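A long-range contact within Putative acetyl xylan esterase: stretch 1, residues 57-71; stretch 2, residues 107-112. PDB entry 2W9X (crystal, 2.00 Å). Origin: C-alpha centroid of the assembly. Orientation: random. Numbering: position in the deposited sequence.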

# COMPACT_ATOMS: atom_id res chain seq x y z
N PHE B 57 -4.46 -5.71 31.46
CA PHE B 57 -3.93 -6.83 32.26
C PHE B 57 -4.93 -7.99 32.24
O PHE B 57 -6.14 -7.77 32.42
CB PHE B 57 -3.69 -6.38 33.70
CG PHE B 57 -2.80 -5.17 33.83
CD1 PHE B 57 -1.42 -5.31 33.99
CD2 PHE B 57 -3.35 -3.89 33.81
CE1 PHE B 57 -0.60 -4.19 34.11
CE2 PHE B 57 -2.53 -2.76 33.93
CZ PHE B 57 -1.16 -2.92 34.08
N GLU B 58 -4.42 -9.20 32.00
CA GLU B 58 -5.27 -10.39 31.92
C GLU B 58 -4.81 -11.46 32.89
O GLU B 58 -3.61 -11.59 33.17
CB GLU B 58 -5.30 -10.96 30.51
CG GLU B 58 -6.11 -10.12 29.53
CD GLU B 58 -5.92 -10.55 28.10
OE1 GLU B 58 -6.92 -10.98 27.49
OE2 GLU B 58 -4.78 -10.48 27.58
N THR B 59 -5.78 -12.21 33.41
CA THR B 59 -5.50 -13.40 34.22
C THR B 59 -6.57 -14.49 34.07
O THR B 59 -7.65 -14.23 33.53
CB THR B 59 -5.25 -13.05 35.71
OG1 THR B 59 -4.59 -14.15 36.34
CG2 THR B 59 -6.54 -12.75 36.46
N ALA B 60 -6.25 -15.69 34.56
CA ALA B 60 -7.12 -16.85 34.44
C ALA B 60 -6.90 -17.78 35.63
O ALA B 60 -5.75 -18.02 36.03
CB ALA B 60 -6.87 -17.59 33.13
N PHE B 61 -7.99 -18.30 36.19
CA PHE B 61 -7.91 -19.16 37.38
C PHE B 61 -9.18 -19.98 37.61
O PHE B 61 -10.28 -19.59 37.20
CB PHE B 61 -7.62 -18.32 38.62
CG PHE B 61 -8.73 -17.39 39.01
CD1 PHE B 61 -8.94 -16.20 38.30
CD2 PHE B 61 -9.57 -17.69 40.07
CE1 PHE B 61 -9.98 -15.34 38.65
CE2 PHE B 61 -10.61 -16.84 40.42
CZ PHE B 61 -10.81 -15.66 39.72
N LYS B 62 -9.01 -21.12 38.27
CA LYS B 62 -10.12 -21.88 38.84
C LYS B 62 -10.26 -21.45 40.29
O LYS B 62 -9.31 -21.55 41.07
CB LYS B 62 -9.86 -23.38 38.75
N GLY B 63 -11.44 -20.96 40.65
CA GLY B 63 -11.72 -20.45 41.99
C GLY B 63 -12.90 -19.49 41.98
O GLY B 63 -13.48 -19.23 40.91
N GLN B 64 -13.25 -18.96 43.14
CA GLN B 64 -14.45 -18.11 43.28
C GLN B 64 -14.24 -16.71 43.88
O GLN B 64 -15.21 -16.01 44.15
N SER B 65 -12.98 -16.32 44.09
CA SER B 65 -12.68 -14.99 44.63
C SER B 65 -11.55 -14.29 43.87
O SER B 65 -10.65 -14.95 43.35
CB SER B 65 -12.32 -15.07 46.11
OG SER B 65 -13.46 -15.46 46.88
N LEU B 66 -11.62 -12.96 43.81
CA LEU B 66 -10.60 -12.15 43.16
C LEU B 66 -10.58 -10.72 43.71
O LEU B 66 -11.63 -10.11 43.92
CB LEU B 66 -10.81 -12.13 41.63
CG LEU B 66 -9.72 -11.60 40.70
CD1 LEU B 66 -8.47 -12.49 40.71
CD2 LEU B 66 -10.27 -11.46 39.29
N THR B 67 -9.38 -10.20 43.94
CA THR B 67 -9.20 -8.81 44.31
C THR B 67 -8.20 -8.16 43.36
O THR B 67 -7.17 -8.75 43.00
CB THR B 67 -8.72 -8.66 45.78
OG1 THR B 67 -9.75 -9.11 46.67
CG2 THR B 67 -8.39 -7.20 46.12
N LEU B 68 -8.53 -6.95 42.94
CA LEU B 68 -7.63 -6.12 42.17
C LEU B 68 -7.06 -5.06 43.10
O LEU B 68 -7.82 -4.33 43.74
CB LEU B 68 -8.37 -5.47 41.00
CG LEU B 68 -8.61 -6.21 39.69
CD1 LEU B 68 -9.54 -7.41 39.82
CD2 LEU B 68 -9.19 -5.23 38.69
N LYS B 69 -5.73 -4.99 43.19
CA LYS B 69 -5.07 -3.95 43.96
C LYS B 69 -4.71 -2.81 43.03
O LYS B 69 -3.96 -2.99 42.07
CB LYS B 69 -3.81 -4.48 44.64
CG LYS B 69 -4.02 -5.46 45.77
CD LYS B 69 -2.71 -5.71 46.49
CE LYS B 69 -2.46 -4.73 47.64
NZ LYS B 69 -3.13 -5.14 48.91
N PHE B 70 -5.25 -1.63 43.33
CA PHE B 70 -5.02 -0.43 42.53
C PHE B 70 -4.16 0.59 43.26
O PHE B 70 -4.20 0.67 44.48
CB PHE B 70 -6.36 0.26 42.23
CG PHE B 70 -7.15 -0.37 41.12
CD1 PHE B 70 -6.78 -0.19 39.78
CD2 PHE B 70 -8.32 -1.08 41.41
CE1 PHE B 70 -7.55 -0.74 38.76
CE2 PHE B 70 -9.09 -1.63 40.39
CZ PHE B 70 -8.71 -1.47 39.07
N ASP B 71 -3.40 1.37 42.50
CA ASP B 71 -2.91 2.67 42.94
C ASP B 71 -3.04 3.62 41.76
O ASP B 71 -2.05 3.95 41.08
CB ASP B 71 -1.46 2.61 43.46
CG ASP B 71 -1.04 3.90 44.20
OD1 ASP B 71 -1.92 4.68 44.61
OD2 ASP B 71 0.17 4.13 44.37
N HIS B 107 -12.24 -19.17 35.30
CA HIS B 107 -12.50 -17.77 34.96
C HIS B 107 -11.38 -17.09 34.17
O HIS B 107 -10.20 -17.34 34.42
CB HIS B 107 -12.76 -16.96 36.22
CG HIS B 107 -13.86 -17.51 37.07
ND1 HIS B 107 -15.17 -17.11 36.94
CD2 HIS B 107 -13.84 -18.44 38.05
CE1 HIS B 107 -15.91 -17.77 37.80
NE2 HIS B 107 -15.13 -18.58 38.50
N ARG B 108 -11.76 -16.23 33.23
CA ARG B 108 -10.84 -15.34 32.52
C ARG B 108 -11.21 -13.90 32.87
O ARG B 108 -12.39 -13.54 32.82
CB ARG B 108 -10.88 -15.56 31.00
CG ARG B 108 -10.30 -16.92 30.57
CD ARG B 108 -10.08 -17.05 29.07
NE ARG B 108 -11.32 -17.30 28.33
CZ ARG B 108 -11.89 -16.44 27.50
NH1 ARG B 108 -11.35 -15.24 27.28
NH2 ARG B 108 -13.01 -16.77 26.87
N VAL B 109 -10.22 -13.09 33.24
CA VAL B 109 -10.46 -11.69 33.65
C VAL B 109 -9.52 -10.71 32.93
O VAL B 109 -8.30 -10.88 32.96
CB VAL B 109 -10.33 -11.51 35.18
CG1 VAL B 109 -10.53 -10.06 35.58
CG2 VAL B 109 -11.32 -12.41 35.93
N ARG B 110 -10.11 -9.69 32.31
CA ARG B 110 -9.38 -8.67 31.56
C ARG B 110 -9.71 -7.27 32.09
O ARG B 110 -10.88 -6.87 32.10
CB ARG B 110 -9.75 -8.77 30.07
CG ARG B 110 -8.99 -7.82 29.13
CD ARG B 110 -9.38 -8.08 27.69
NE ARG B 110 -8.74 -7.15 26.76
CZ ARG B 110 -7.75 -7.46 25.93
NH1 ARG B 110 -7.26 -8.69 25.88
NH2 ARG B 110 -7.26 -6.53 25.12
N LEU B 111 -8.69 -6.55 32.55
CA LEU B 111 -8.85 -5.17 33.01
C LEU B 111 -8.28 -4.24 31.94
O LEU B 111 -7.16 -4.47 31.46
CB LEU B 111 -8.10 -4.97 34.34
CG LEU B 111 -7.85 -3.55 34.86
CD1 LEU B 111 -9.09 -2.95 35.50
CD2 LEU B 111 -6.66 -3.52 35.84
N GLU B 112 -9.05 -3.21 31.56
CA GLU B 112 -8.60 -2.28 30.51
C GLU B 112 -8.66 -0.81 30.93
O GLU B 112 -9.67 -0.34 31.45
CB GLU B 112 -9.44 -2.44 29.22
CG GLU B 112 -9.37 -3.84 28.59
CD GLU B 112 -10.30 -4.03 27.40
OE1 GLU B 112 -11.26 -3.24 27.20
OE2 GLU B 112 -10.06 -4.99 26.65

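The backbone carries most of the polar bonding in this contact. Strand 57-62 runs antiparallel to strand 108-112, and three residue pairs each exchange two hydrogen bonds. Phe57 N donates to Leu111 O (3.0 Å) and Leu111 N to Phe57 O (2.8 Å); Thr59 N and Val109 O (2.9 Å) are matched by Val109 N and Thr59 O (2.8 Å); Phe61 N and His107 O (3.0 Å) are matched by His107 N and Phe61 O (2.8 Å). Between these pairs the alpha carbons draw closer, and CA-H...O contacts fill the gaps, as from Ala60 CA to His107 O at 3.1 Å.

Alternation along the strands sends Glu58, Ala60, Arg108 and Arg110 to one face of the sheet. There Arg110 extends in an all-t conformation through chi3, and its NH1 meets Glu58 OE1 at 2.8 Å, a salt bridge whose hydrogen bond is weak in angle (136°). Arg110 NE also binds Glu112 OE2 at 2.5 Å, so one guanidinium joins two carboxylates, and its positive charge suits this place. The small Ala60 fits against the other strand, its CB 3.6 Å from His107 O and 4.3 Å from Arg108 CG.

The other face, with Phe57, Thr59, Val109 and Leu111, is largely apolar, and strand 67-71 and the residue before it add to the packing. Leu111, branched at its end, reaches several neighbours: its CD2 lies 3.9 Å from Phe57 CD2, while its CD1 lies 3.9 Å from both Leu68 CD2 and Phe70 CZ, the latter at the ring edge. The compact Val109 places CG2 3.6 Å from Leu66 CD2 and 4.2 Å from Phe61 CE1, near the plane of that ring.

The flat Phe61 ring offers a broad apolar surface, and His107 CB sits over one face of it, 4.0 Å from Phe61 CE1. The two rings are near parallel (30°) but slid apart, with centroids 5.5 Å apart, so they barely overlap.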